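Local coordinates for solute-binding periplasmic protein of iron/siderophore ABC transporter (Yersinia pestis, PDB 6B2Y) that probably binds a chelated metal such as iron in the periplasm and delivers it to an ABC transporter for uptake into the cell, at residues 60-65 with 333-338; 69-74 with 174-179; 76-81 with 107-112; 132-137 with 181-186; 147-152 with 159-164. All coordinates share one frame; numbering follows the deposited sequence.

In the fold
Interaction 1 opens first, at residues 60-65, and closes last, at 333-338, so the other four contacts all nest inside its loop; it joins a loop of the parallel sheet to one following a strand of the mixed sheet. Interaction 2 starts in the last part of helix 66-70 and closes on helix 168-182. Within it lies interaction 3, a short closure beside strands 81-85 and 111-112. Interaction 4 begins at strand 132-136 and ends at the C-terminal end of helix 168-182 and the turn after it, so it crosses interaction 2, and the two share Ile134 packing on Leu179. Interaction 5 nests inside both, tying helix 147-154 to strand 159-162, which pairs directly with strand 132-136.

Interaction 1: 60-65 with 333-338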
# COMPACT_ATOMS: atom_id res chain seq x y z
N LEU A 60 -10.39 -9.31 9.45
CA LEU A 60 -9.79 -8.16 8.78
C LEU A 60 -10.91 -7.24 8.32
O LEU A 60 -11.61 -7.55 7.34
CB LEU A 60 -8.91 -8.62 7.63
CG LEU A 60 -7.74 -9.50 8.11
CD1 LEU A 60 -6.89 -9.90 6.93
CD2 LEU A 60 -6.91 -8.76 9.18
N GLY A 61 -11.08 -6.11 9.01
CA GLY A 61 -12.13 -5.15 8.70
C GLY A 61 -11.92 -4.40 7.39
O GLY A 61 -12.89 -3.88 6.83
N GLU A 62 -10.67 -4.30 6.94
CA GLU A 62 -10.31 -3.89 5.59
C GLU A 62 -9.45 -4.99 4.99
O GLU A 62 -8.45 -5.39 5.58
CB GLU A 62 -9.57 -2.54 5.61
CG GLU A 62 -10.28 -1.51 6.48
CD GLU A 62 -9.53 -0.20 6.63
OE1 GLU A 62 -8.51 0.01 5.93
OE2 GLU A 62 -9.99 0.64 7.43
N GLY A 63 -9.85 -5.50 3.82
CA GLY A 63 -9.26 -6.74 3.33
C GLY A 63 -7.76 -6.63 3.10
O GLY A 63 -7.01 -7.58 3.35
N ARG A 64 -7.31 -5.47 2.65
CA ARG A 64 -5.90 -5.32 2.31
C ARG A 64 -5.01 -5.18 3.55
O ARG A 64 -3.79 -5.14 3.41
CB ARG A 64 -5.74 -4.16 1.34
CG ARG A 64 -6.21 -4.55 -0.08
CD ARG A 64 -6.36 -3.36 -1.00
NE ARG A 64 -7.49 -2.52 -0.63
CZ ARG A 64 -7.78 -1.36 -1.20
NH1 ARG A 64 -7.01 -0.88 -2.17
NH2 ARG A 64 -8.84 -0.67 -0.80
N LEU A 65 -5.58 -5.18 4.76
CA LEU A 65 -4.75 -5.34 5.95
C LEU A 65 -4.10 -6.72 5.99
O LEU A 65 -3.21 -6.95 6.81
CB LEU A 65 -5.59 -5.09 7.21
CG LEU A 65 -5.88 -3.60 7.39
CD1 LEU A 65 -6.87 -3.32 8.53
CD2 LEU A 65 -4.57 -2.81 7.57
N TYR A 333 0.67 0.05 -2.57
CA TYR A 333 1.66 0.57 -1.63
C TYR A 333 1.16 1.81 -0.90
O TYR A 333 1.82 2.27 0.06
CB TYR A 333 2.99 0.88 -2.35
CG TYR A 333 3.74 -0.35 -2.87
CD1 TYR A 333 3.91 -1.49 -2.09
CD2 TYR A 333 4.28 -0.36 -4.16
CE1 TYR A 333 4.60 -2.61 -2.58
CE2 TYR A 333 4.96 -1.46 -4.65
CZ TYR A 333 5.11 -2.58 -3.87
OH TYR A 333 5.79 -3.67 -4.39
N TYR A 334 0.02 2.38 -1.30
CA TYR A 334 -0.52 3.53 -0.59
C TYR A 334 -1.12 3.15 0.76
O TYR A 334 -1.46 4.04 1.54
CB TYR A 334 -1.55 4.25 -1.49
CG TYR A 334 -2.96 3.73 -1.40
CD1 TYR A 334 -4.03 4.59 -1.13
CD2 TYR A 334 -3.24 2.38 -1.59
CE1 TYR A 334 -5.32 4.11 -1.04
CE2 TYR A 334 -4.53 1.90 -1.51
CZ TYR A 334 -5.56 2.77 -1.23
OH TYR A 334 -6.85 2.29 -1.15
N ASN A 335 -1.25 1.86 1.05
CA ASN A 335 -1.79 1.40 2.33
C ASN A 335 -1.23 0.01 2.64
O ASN A 335 -1.96 -0.97 2.78
CB ASN A 335 -3.32 1.38 2.29
CG ASN A 335 -3.92 1.22 3.67
OD1 ASN A 335 -3.23 1.39 4.67
ND2 ASN A 335 -5.21 0.90 3.72
N SER A 336 0.10 -0.09 2.76
CA SER A 336 0.72 -1.39 3.02
C SER A 336 2.09 -1.20 3.63
O SER A 336 2.85 -0.37 3.13
CB SER A 336 0.86 -2.21 1.73
OG SER A 336 1.79 -3.28 1.94
N PRO A 337 2.47 -1.99 4.64
CA PRO A 337 3.84 -1.88 5.17
C PRO A 337 4.91 -2.36 4.20
O PRO A 337 6.11 -2.19 4.48
CB PRO A 337 3.80 -2.75 6.43
CG PRO A 337 2.66 -3.74 6.16
CD PRO A 337 1.65 -2.96 5.38
N TYR A 338 4.53 -2.92 3.05
CA TYR A 338 5.51 -3.19 2.01
C TYR A 338 6.00 -1.92 1.34
O TYR A 338 6.84 -1.98 0.44
CB TYR A 338 4.94 -4.09 0.90
CG TYR A 338 4.57 -5.52 1.20
CD1 TYR A 338 4.53 -6.46 0.17
CD2 TYR A 338 4.20 -5.95 2.47
CE1 TYR A 338 4.17 -7.77 0.40
CE2 TYR A 338 3.84 -7.26 2.72
CZ TYR A 338 3.81 -8.16 1.67
OH TYR A 338 3.44 -9.47 1.90
O HOH W 1 -1.81 -3.75 4.73
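Arg64 and Tyr334 meet where two non-repetitive backbone segments face each other: 60-65 turns out of strand 58-60, its bend held by Leu65 N to Glu62 O at 3.0 Å, while 333-338 leaves a 3-10 turn. A water donates to Arg64 O at 2.8 Å and, weakly, to Asn335 O. Arg64 is long enough to span the gap. Its chain bends at chi3 (-71°), which turns the guanidinium toward the phenol, and NH1 comes to 3.3 Å from Tyr334 OH, at the edge of the ring and near its plane. The two planes lie 49° apart, so the groups do not stack. The loops follow strands of different sheets, one parallel and one mixed, and this two-lobed build is that of periplasmic binding proteins, whose ligand cleft lies between the lobes. Arg64 has its strongest partner outside the two segments: NH2 forms a salt bridge with Asp87, and NH1 also bonds to Asn332 OD1, just before 333-338. Asn335 CB rests over one face of the Tyr334 ring, toward its rim, while its amide ND2 stays 4.1 Å from Glu62 OE1, a loose polar approach. Ser336 OG accepts from Tyr338 N at 3.0 Å, an ST turn shortly before helix 340-350.

Interaction 2: 69-74 with 174-179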
# COMPACT_ATOMS: atom_id res chain seq x y z
N VAL A 69 -0.69 -8.36 8.02
CA VAL A 69 -0.77 -9.58 8.81
C VAL A 69 0.12 -10.67 8.21
O VAL A 69 0.74 -11.44 8.95
CB VAL A 69 -2.24 -10.02 8.93
CG1 VAL A 69 -2.37 -11.45 9.49
CG2 VAL A 69 -2.99 -9.04 9.80
N SER A 70 0.24 -10.70 6.88
CA SER A 70 1.09 -11.71 6.23
C SER A 70 2.54 -11.66 6.71
O SER A 70 3.22 -12.70 6.73
CB SER A 70 1.04 -11.54 4.71
OG SER A 70 1.82 -10.42 4.28
N LEU A 71 3.03 -10.47 7.10
CA LEU A 71 4.42 -10.36 7.56
C LEU A 71 4.66 -11.04 8.90
O LEU A 71 5.82 -11.24 9.28
CB LEU A 71 4.82 -8.88 7.67
CG LEU A 71 4.78 -8.12 6.34
CD1 LEU A 71 4.90 -6.62 6.59
CD2 LEU A 71 5.88 -8.59 5.38
N LEU A 72 3.60 -11.40 9.63
CA LEU A 72 3.73 -11.97 10.97
C LEU A 72 3.46 -13.46 11.00
O LEU A 72 3.80 -14.12 12.00
CB LEU A 72 2.76 -11.28 11.94
CG LEU A 72 2.89 -9.76 12.01
CD1 LEU A 72 1.86 -9.13 12.95
CD2 LEU A 72 4.32 -9.37 12.39
N GLU A 73 2.87 -14.01 9.94
CA GLU A 73 2.29 -15.35 9.96
C GLU A 73 3.19 -16.42 9.36
O GLU A 73 2.80 -17.60 9.37
CB GLU A 73 0.95 -15.33 9.21
CG GLU A 73 -0.09 -14.48 9.92
CD GLU A 73 -0.38 -14.98 11.32
OE1 GLU A 73 -1.39 -15.70 11.50
OE2 GLU A 73 0.41 -14.65 12.25
N GLY A 74 4.36 -16.05 8.85
CA GLY A 74 5.31 -17.04 8.36
C GLY A 74 4.75 -17.89 7.23
O GLY A 74 4.18 -17.39 6.26
N PRO A 174 5.21 1.90 14.05
CA PRO A 174 4.30 1.71 15.19
C PRO A 174 3.16 0.74 14.87
O PRO A 174 2.80 -0.06 15.74
CB PRO A 174 3.78 3.12 15.46
CG PRO A 174 4.92 4.01 15.09
CD PRO A 174 5.46 3.34 13.81
N SER A 175 2.57 0.81 13.67
CA SER A 175 1.47 -0.10 13.36
C SER A 175 1.93 -1.55 13.38
O SER A 175 1.20 -2.44 13.82
CB SER A 175 0.86 0.24 12.00
OG SER A 175 0.17 1.47 12.03
N MET A 176 3.14 -1.81 12.88
CA MET A 176 3.63 -3.19 12.90
C MET A 176 3.94 -3.66 14.31
O MET A 176 3.69 -4.83 14.65
CB MET A 176 4.87 -3.35 12.01
CG MET A 176 4.64 -3.23 10.50
SD MET A 176 3.36 -4.36 9.88
CE MET A 176 4.08 -5.93 10.40
N ARG A 177 4.49 -2.79 15.17
CA ARG A 177 4.70 -3.22 16.55
C ARG A 177 3.37 -3.53 17.23
O ARG A 177 3.23 -4.57 17.90
CB ARG A 177 5.46 -2.14 17.35
CG ARG A 177 5.73 -2.58 18.81
CD ARG A 177 6.64 -1.59 19.58
NE ARG A 177 7.95 -1.46 18.93
CZ ARG A 177 8.28 -0.43 18.15
NH1 ARG A 177 7.43 0.56 17.94
NH2 ARG A 177 9.47 -0.40 17.56
N LEU A 178 2.38 -2.67 17.02
CA LEU A 178 1.04 -2.89 17.58
C LEU A 178 0.43 -4.20 17.11
O LEU A 178 -0.18 -4.94 17.90
CB LEU A 178 0.14 -1.71 17.20
CG LEU A 178 -1.36 -1.90 17.35
CD1 LEU A 178 -1.71 -1.94 18.84
CD2 LEU A 178 -2.04 -0.72 16.68
N LEU A 179 0.51 -4.49 15.81
CA LEU A 179 0.01 -5.77 15.31
C LEU A 179 0.76 -6.94 15.92
O LEU A 179 0.15 -7.97 16.27
CB LEU A 179 0.12 -5.83 13.78
CG LEU A 179 -0.96 -5.04 13.04
CD1 LEU A 179 -0.72 -5.01 11.51
CD2 LEU A 179 -2.35 -5.60 13.36
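Leu71 and Leu72, in the C-terminal region of helix 66-70 and the turn there, press against Met176 and Leu179 of helix 168-182 in a wholly apolar contact. In sequence order, Val69 comes first: its carbonyl accepts from Leu72 N at 2.9 Å, a bond spanning three residues in the turn that carries both leucines. Leu71 follows, its CD1 4.0 Å from Met176 CE, and the two side chains cross at about a right angle. Leu72 comes next and divides its branches. CD2 lies 4.0 Å from the same Met176 CE, the chains sliding past each other in opposite directions, whereas CD1 reaches Leu179 CB at 3.8 Å, near the helix backbone. Methionine suits this place because its unbranched chain can fold: bends at chi2 (-54°) and chi3 (-58°) carry the methyl to the two leucines, although the first bond of the side chain does not aim at them. The forked leucine, in turn, can meet two residues about one helical turn apart. Beyond the pair, helix 186-207 covers the leucines, with Tyr192 on Leu71 and Gln188 and Ala189 on Leu72, while Val69 and Leu179 both rest on Ile134 of strand 132-136, and Leu179 also on Val162 of strand 159-162.

Interaction 3: 76-81 with 107-112; sequences KPLDRI and DQIPLI
Ile109 meets Leu78 and Ile81 and carries the whole contact from its side. It comes directly after the 3-10 turn at Asp107 and Gln108, and its side chain is directed at the two type I turns that lead from Lys76 into strand 81-85. With CG1 set beside the backbone N (chi1 -58°) and CD1 extended beyond it (chi2 178°), the long branch reaches over Ile81, CD1 lying 4.1 Å from Ile81 CB. That same methyl meets Leu78 CD2 at 4.1 Å, the two side chains crossing at about a right angle. On the short branch, Ile109 CG2 stands 3.9 Å from Ile81 CG2, methyl against methyl. A beta-branched residue fits here because two arms starting from one CB can cover Ile81 at two points while the longer one goes on to Leu78. From Pro110 the chain is extended, and both Pro110 and Ile112 make backbone hydrogen bonds with Trp84, which brings strand 111-112 to the edge of the parallel sheet beside strand 81-85. The side chains of Leu78 and Ile109 also touch Trp84. Saturated carbons provide the contact, apart from the backbone oxygen of Ile81, which lies 3.9 Å from Ile109 CG1; cohesion therefore comes from dispersion and the exclusion of water, and complementary shape matters more than direction.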
# COMPACT_ATOMS: atom_id res chain seq x y z
N LYS A 76 2.23 -19.88 7.34
CA LYS A 76 0.80 -20.17 7.47
C LYS A 76 -0.00 -18.87 7.40
O LYS A 76 -0.73 -18.53 8.34
CB LYS A 76 0.53 -20.94 8.76
CG LYS A 76 1.08 -22.37 8.71
CD LYS A 76 1.36 -22.92 10.10
CE LYS A 76 0.09 -23.06 10.91
NZ LYS A 76 -0.97 -23.73 10.12
N PRO A 77 0.05 -18.17 6.27
CA PRO A 77 -0.54 -16.82 6.20
C PRO A 77 -2.03 -16.77 6.45
O PRO A 77 -2.54 -15.74 6.93
CB PRO A 77 -0.20 -16.37 4.77
CG PRO A 77 -0.01 -17.68 4.01
CD PRO A 77 0.68 -18.55 5.00
N LEU A 78 -2.77 -17.83 6.12
CA LEU A 78 -4.23 -17.77 6.18
C LEU A 78 -4.81 -18.45 7.41
O LEU A 78 -6.02 -18.37 7.64
CB LEU A 78 -4.83 -18.39 4.92
CG LEU A 78 -4.40 -17.68 3.64
CD1 LEU A 78 -4.96 -18.35 2.40
CD2 LEU A 78 -4.82 -16.21 3.68
N ASP A 79 -3.96 -19.11 8.21
CA ASP A 79 -4.42 -20.01 9.26
C ASP A 79 -5.36 -19.34 10.26
O ASP A 79 -6.28 -19.99 10.78
CB ASP A 79 -3.19 -20.57 9.97
CG ASP A 79 -3.39 -21.97 10.48
OD1 ASP A 79 -2.99 -22.91 9.77
OD2 ASP A 79 -3.92 -22.11 11.61
N ARG A 80 -5.15 -18.06 10.58
CA ARG A 80 -5.93 -17.41 11.63
C ARG A 80 -6.95 -16.41 11.09
O ARG A 80 -7.58 -15.72 11.89
CB ARG A 80 -5.01 -16.69 12.62
CG ARG A 80 -4.03 -17.58 13.32
CD ARG A 80 -3.48 -16.90 14.56
NE ARG A 80 -2.41 -15.96 14.21
CZ ARG A 80 -1.87 -15.11 15.08
NH1 ARG A 80 -2.30 -15.08 16.33
NH2 ARG A 80 -0.90 -14.29 14.68
N ILE A 81 -7.11 -16.31 9.78
CA ILE A 81 -8.09 -15.40 9.18
C ILE A 81 -9.44 -16.10 9.12
O ILE A 81 -9.61 -17.02 8.33
CB ILE A 81 -7.66 -14.93 7.79
CG1 ILE A 81 -6.23 -14.41 7.81
CG2 ILE A 81 -8.63 -13.88 7.29
CD1 ILE A 81 -6.00 -13.35 8.84
N ASP A 107 -10.54 -19.90 -0.49
CA ASP A 107 -11.92 -19.70 -0.91
C ASP A 107 -12.92 -19.95 0.21
O ASP A 107 -14.08 -19.56 0.08
CB ASP A 107 -12.26 -20.60 -2.11
CG ASP A 107 -11.89 -19.96 -3.45
OD1 ASP A 107 -12.06 -20.64 -4.48
OD2 ASP A 107 -11.44 -18.78 -3.48
N GLN A 108 -12.50 -20.59 1.30
CA GLN A 108 -13.38 -20.83 2.43
C GLN A 108 -13.44 -19.66 3.40
O GLN A 108 -14.28 -19.67 4.30
CB GLN A 108 -12.93 -22.10 3.16
CG GLN A 108 -12.91 -23.34 2.29
CD GLN A 108 -14.24 -23.58 1.59
OE1 GLN A 108 -15.26 -23.80 2.24
NE2 GLN A 108 -14.23 -23.53 0.25
N ILE A 109 -12.60 -18.65 3.24
CA ILE A 109 -12.65 -17.52 4.16
C ILE A 109 -13.86 -16.66 3.79
O ILE A 109 -13.97 -16.22 2.63
CB ILE A 109 -11.35 -16.70 4.12
CG1 ILE A 109 -10.16 -17.61 4.48
CG2 ILE A 109 -11.45 -15.51 5.06
CD1 ILE A 109 -8.80 -16.95 4.44
N PRO A 110 -14.79 -16.44 4.71
CA PRO A 110 -15.99 -15.66 4.38
C PRO A 110 -15.67 -14.19 4.18
O PRO A 110 -14.77 -13.63 4.81
CB PRO A 110 -16.90 -15.85 5.61
CG PRO A 110 -16.28 -16.97 6.41
CD PRO A 110 -14.84 -17.01 6.07
N LEU A 111 -16.44 -13.56 3.30
CA LEU A 111 -16.30 -12.14 3.01
C LEU A 111 -17.36 -11.36 3.77
O LEU A 111 -18.50 -11.81 3.90
CB LEU A 111 -16.43 -11.85 1.51
CG LEU A 111 -15.11 -11.88 0.75
CD1 LEU A 111 -14.70 -13.33 0.48
CD2 LEU A 111 -15.24 -11.10 -0.54
N ILE A 112 -16.97 -10.20 4.29
CA ILE A 112 -17.85 -9.33 5.06
C ILE A 112 -17.80 -7.93 4.44
O ILE A 112 -16.79 -7.53 3.86
CB ILE A 112 -17.44 -9.29 6.55
CG1 ILE A 112 -16.13 -8.51 6.71
CG2 ILE A 112 -17.24 -10.69 7.08
CD1 ILE A 112 -15.47 -8.66 8.05

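Interaction 4: 132-137 with 181-186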
# COMPACT_ATOMS: atom_id res chain seq x y z
N ILE A 132 -10.44 -11.02 17.63
CA ILE A 132 -9.94 -9.67 17.43
C ILE A 132 -10.29 -9.25 16.00
O ILE A 132 -10.40 -10.10 15.11
CB ILE A 132 -8.42 -9.61 17.68
CG1 ILE A 132 -7.94 -8.16 17.82
CG2 ILE A 132 -7.65 -10.35 16.57
CD1 ILE A 132 -6.57 -8.05 18.45
N ALA A 133 -10.48 -7.95 15.79
CA ALA A 133 -10.70 -7.39 14.46
C ALA A 133 -9.77 -6.20 14.25
O ALA A 133 -9.49 -5.46 15.20
CB ALA A 133 -12.16 -6.96 14.27
N ILE A 134 -9.28 -6.03 13.03
CA ILE A 134 -8.31 -4.97 12.73
C ILE A 134 -8.92 -4.05 11.67
O ILE A 134 -9.48 -4.54 10.68
CB ILE A 134 -6.98 -5.55 12.22
CG1 ILE A 134 -6.45 -6.62 13.20
CG2 ILE A 134 -5.96 -4.45 12.03
CD1 ILE A 134 -5.36 -7.49 12.61
N PHE A 135 -8.82 -2.74 11.90
CA PHE A 135 -9.24 -1.74 10.92
C PHE A 135 -8.15 -0.70 10.75
O PHE A 135 -7.21 -0.61 11.53
CB PHE A 135 -10.53 -1.01 11.34
CG PHE A 135 -11.74 -1.88 11.34
CD1 PHE A 135 -11.98 -2.75 12.40
CD2 PHE A 135 -12.66 -1.81 10.31
CE1 PHE A 135 -13.11 -3.54 12.42
CE2 PHE A 135 -13.78 -2.59 10.33
CZ PHE A 135 -14.01 -3.45 11.38
N GLY A 136 -8.31 0.14 9.72
CA GLY A 136 -7.44 1.28 9.51
C GLY A 136 -8.08 2.54 10.05
O GLY A 136 -9.30 2.63 10.15
N LEU A 137 -7.24 3.51 10.42
CA LEU A 137 -7.73 4.84 10.78
C LEU A 137 -8.48 5.44 9.60
O LEU A 137 -8.17 5.17 8.43
CB LEU A 137 -6.58 5.76 11.16
CG LEU A 137 -5.84 5.57 12.46
CD1 LEU A 137 -4.84 6.71 12.60
CD2 LEU A 137 -6.80 5.54 13.62
N LYS A 181 2.09 -7.06 18.86
CA LYS A 181 1.61 -7.21 20.23
C LYS A 181 0.20 -7.78 20.27
O LYS A 181 -0.09 -8.71 21.04
CB LYS A 181 1.70 -5.86 20.94
CG LYS A 181 1.38 -5.90 22.43
CD LYS A 181 1.72 -4.59 23.10
CE LYS A 181 1.44 -4.66 24.59
NZ LYS A 181 1.77 -3.40 25.33
N ALA A 182 -0.70 -7.24 19.44
CA ALA A 182 -2.10 -7.66 19.47
C ALA A 182 -2.28 -9.08 18.96
O ALA A 182 -3.21 -9.77 19.38
CB ALA A 182 -2.96 -6.71 18.64
N LEU A 183 -1.42 -9.53 18.06
CA LEU A 183 -1.56 -10.85 17.47
C LEU A 183 -0.55 -11.85 18.01
O LEU A 183 -0.45 -12.96 17.48
CB LEU A 183 -1.45 -10.77 15.95
CG LEU A 183 -2.42 -9.77 15.33
CD1 LEU A 183 -2.23 -9.66 13.85
CD2 LEU A 183 -3.85 -10.19 15.68
N HIS A 184 0.22 -11.45 19.03
CA HIS A 184 1.17 -12.33 19.71
C HIS A 184 2.22 -12.87 18.73
O HIS A 184 2.54 -14.06 18.72
CB HIS A 184 0.43 -13.45 20.44
CG HIS A 184 -0.56 -12.94 21.44
ND1 HIS A 184 -0.18 -12.22 22.56
CD2 HIS A 184 -1.91 -13.01 21.48
CE1 HIS A 184 -1.25 -11.89 23.25
NE2 HIS A 184 -2.31 -12.35 22.61
N ARG A 185 2.76 -11.97 17.92
CA ARG A 185 3.88 -12.27 17.03
C ARG A 185 4.95 -11.18 17.15
O ARG A 185 5.41 -10.61 16.15
CB ARG A 185 3.41 -12.40 15.58
CG ARG A 185 2.39 -13.52 15.38
CD ARG A 185 3.08 -14.88 15.43
NE ARG A 185 2.17 -15.96 15.02
CZ ARG A 185 1.27 -16.52 15.82
NH1 ARG A 185 1.14 -16.10 17.06
NH2 ARG A 185 0.48 -17.49 15.36
N GLU A 186 5.38 -10.91 18.38
CA GLU A 186 6.26 -9.76 18.63
C GLU A 186 7.61 -9.90 17.93
O GLU A 186 8.18 -8.92 17.45
CB GLU A 186 6.45 -9.57 20.13
CG GLU A 186 5.22 -9.04 20.85
CD GLU A 186 4.33 -10.13 21.42
OE1 GLU A 186 3.55 -9.79 22.33
OE2 GLU A 186 4.40 -11.31 20.97
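This is a buried apolar contact between a strand of the parallel sheet and the C-terminal end of helix 168-182, a helix-on-sheet layer of an alpha/beta sandwich. In strand 132-136 successive side chains alternate: Ile132 and Ile134 face this helix, while Ala133 and Phe135 face helix 147-154 on the opposite side. Such an inner strand, covered by helices on both faces, needs apolar groups on each, and beta-branched isoleucine is at ease in extended backbone. Ile132 is turned with CG1 anti to its N (chi1 -166°), which sends CD1 to the methyl of Ala182, 3.9 Å from its CB; alanine, with only a methyl, meets the longer isoleucine branch here at the last helical turn. Leu183, the first residue to leave the helix, spreads its fork over both isoleucines. Its CD2 lies 3.9 Å from Ile132 CG2, and its CD1 meets Ile134 CD1 tip to tip at 4.0 Å. The chain then turns through His184, whose backbone takes up a left-handed conformation, and Arg185 NH1 donates to His184 O at 3.0 Å, from well above the carbonyl plane. Ala182 O, buried here without a polar partner in the model, has Ile132 CD1 3.9 Å away.

Interaction 5: 147-152 with 159-164; sequences ELVKQL and VVFVDF
The Phe161 ring meets helix 147-152 at its edge: Val149 CG1 lies near the plane of the ring, 4.1 Å from CZ, and the helix places nothing over either face. The two side chains approach from opposite directions, so the far corner of the ring meets a methyl end. Phe161 reaches that position because CG stands beside the backbone N (chi1 -71°); although its first bond does not point at the helix, the end of the ring does come near it. Neighbours from elsewhere also meet this side chain, among them Phe135 of strand 132-136 and Arg47 from a loop.

Two residues earlier on the strand, Val159 points toward the helix and makes the contact with Leu152. Its CG2 comes to 3.8 Å from Leu152 CB, where the two chains cross at about a right angle, and Leu152 CD1 stands 4.1 Å from the same methyl. A looser approach of 4.4 Å joins Val149 CG1 to Val159 CG1. Val149 and Leu152, three residues apart, share one side of the helix, while valine and phenylalanine both suit the extended backbone of a strand. The axes of the helix and strand 159-162 approach to 10.2 Å and run at 143°, closer to antiparallel than to parallel.

Strand 132-136, helix 147-154 and strand 159-162 follow in sequence, with the two strands parallel and hydrogen-bonded side by side. This is a beta-alpha-beta crossover, the building unit of the alpha/beta lobes of periplasmic binding proteins.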
# COMPACT_ATOMS: atom_id res chain seq x y z
N GLU A 147 -19.91 0.77 9.81
CA GLU A 147 -21.03 0.07 10.45
C GLU A 147 -20.55 -1.15 11.22
O GLU A 147 -21.13 -1.50 12.26
CB GLU A 147 -22.06 -0.35 9.40
CG GLU A 147 -22.31 0.65 8.28
CD GLU A 147 -23.16 0.07 7.15
OE1 GLU A 147 -23.54 -1.12 7.24
OE2 GLU A 147 -23.45 0.80 6.18
N LEU A 148 -19.50 -1.81 10.73
CA LEU A 148 -19.02 -3.02 11.38
C LEU A 148 -18.27 -2.73 12.67
O LEU A 148 -18.32 -3.53 13.60
CB LEU A 148 -18.14 -3.81 10.42
CG LEU A 148 -17.63 -5.17 10.91
CD1 LEU A 148 -18.79 -6.05 11.37
CD2 LEU A 148 -16.86 -5.87 9.83
N VAL A 149 -17.58 -1.60 12.78
CA VAL A 149 -16.88 -1.31 14.03
C VAL A 149 -17.88 -1.20 15.18
O VAL A 149 -17.69 -1.80 16.25
CB VAL A 149 -16.04 -0.03 13.89
CG1 VAL A 149 -15.40 0.31 15.21
CG2 VAL A 149 -15.01 -0.23 12.79
N LYS A 150 -18.95 -0.45 14.97
CA LYS A 150 -19.96 -0.24 16.01
C LYS A 150 -20.57 -1.57 16.46
O LYS A 150 -20.78 -1.79 17.67
CB LYS A 150 -21.00 0.71 15.44
CG LYS A 150 -22.14 1.07 16.39
CD LYS A 150 -23.13 1.88 15.59
CE LYS A 150 -24.05 2.65 16.43
NZ LYS A 150 -24.71 1.73 17.46
N GLN A 151 -20.85 -2.46 15.52
CA GLN A 151 -21.44 -3.75 15.86
C GLN A 151 -20.48 -4.57 16.73
O GLN A 151 -20.87 -5.11 17.77
CB GLN A 151 -21.82 -4.50 14.57
CG GLN A 151 -22.16 -5.97 14.73
CD GLN A 151 -22.98 -6.48 13.55
OE1 GLN A 151 -24.21 -6.35 13.53
NE2 GLN A 151 -22.31 -7.03 12.55
N LEU A 152 -19.20 -4.65 16.33
CA LEU A 152 -18.23 -5.44 17.08
C LEU A 152 -18.05 -4.90 18.50
O LEU A 152 -17.91 -5.69 19.45
CB LEU A 152 -16.90 -5.45 16.33
CG LEU A 152 -16.77 -6.28 15.06
CD1 LEU A 152 -15.69 -5.76 14.11
CD2 LEU A 152 -16.56 -7.75 15.37
N VAL A 159 -11.39 -4.40 18.98
CA VAL A 159 -11.10 -3.79 17.69
C VAL A 159 -9.83 -2.96 17.83
O VAL A 159 -9.71 -2.14 18.76
CB VAL A 159 -12.26 -2.91 17.20
CG1 VAL A 159 -11.89 -2.18 15.93
CG2 VAL A 159 -13.53 -3.75 17.00
N VAL A 160 -8.87 -3.16 16.92
CA VAL A 160 -7.58 -2.47 16.97
C VAL A 160 -7.41 -1.71 15.66
O VAL A 160 -7.56 -2.30 14.58
CB VAL A 160 -6.42 -3.46 17.18
CG1 VAL A 160 -5.08 -2.79 16.90
CG2 VAL A 160 -6.47 -4.06 18.58
N PHE A 161 -7.07 -0.41 15.75
CA PHE A 161 -6.82 0.43 14.58
C PHE A 161 -5.33 0.55 14.29
O PHE A 161 -4.53 0.74 15.20
CB PHE A 161 -7.41 1.83 14.76
CG PHE A 161 -8.90 1.85 14.72
CD1 PHE A 161 -9.58 1.98 13.51
CD2 PHE A 161 -9.64 1.70 15.88
CE1 PHE A 161 -10.96 1.97 13.47
CE2 PHE A 161 -11.03 1.69 15.85
CZ PHE A 161 -11.68 1.83 14.64
N VAL A 162 -4.98 0.42 13.01
CA VAL A 162 -3.62 0.65 12.51
C VAL A 162 -3.68 1.78 11.48
O VAL A 162 -4.75 2.24 11.10
CB VAL A 162 -3.01 -0.61 11.88
CG1 VAL A 162 -2.82 -1.70 12.93
CG2 VAL A 162 -3.89 -1.10 10.69
N ASP A 163 -2.50 2.23 11.04
CA ASP A 163 -2.47 3.18 9.93
C ASP A 163 -1.21 2.98 9.10
O ASP A 163 -0.09 3.11 9.61
CB ASP A 163 -2.53 4.63 10.40
CG ASP A 163 -2.42 5.61 9.22
OD1 ASP A 163 -3.20 5.46 8.26
OD2 ASP A 163 -1.54 6.49 9.26
N PHE A 164 -1.41 2.70 7.81
CA PHE A 164 -0.38 2.73 6.77
C PHE A 164 -0.72 3.72 5.67
O PHE A 164 0.01 3.81 4.68
CB PHE A 164 -0.21 1.34 6.13
CG PHE A 164 0.08 0.26 7.12
CD1 PHE A 164 1.34 0.18 7.72
CD2 PHE A 164 -0.90 -0.67 7.47
CE1 PHE A 164 1.63 -0.81 8.62
CE2 PHE A 164 -0.62 -1.67 8.37
CZ PHE A 164 0.64 -1.74 8.96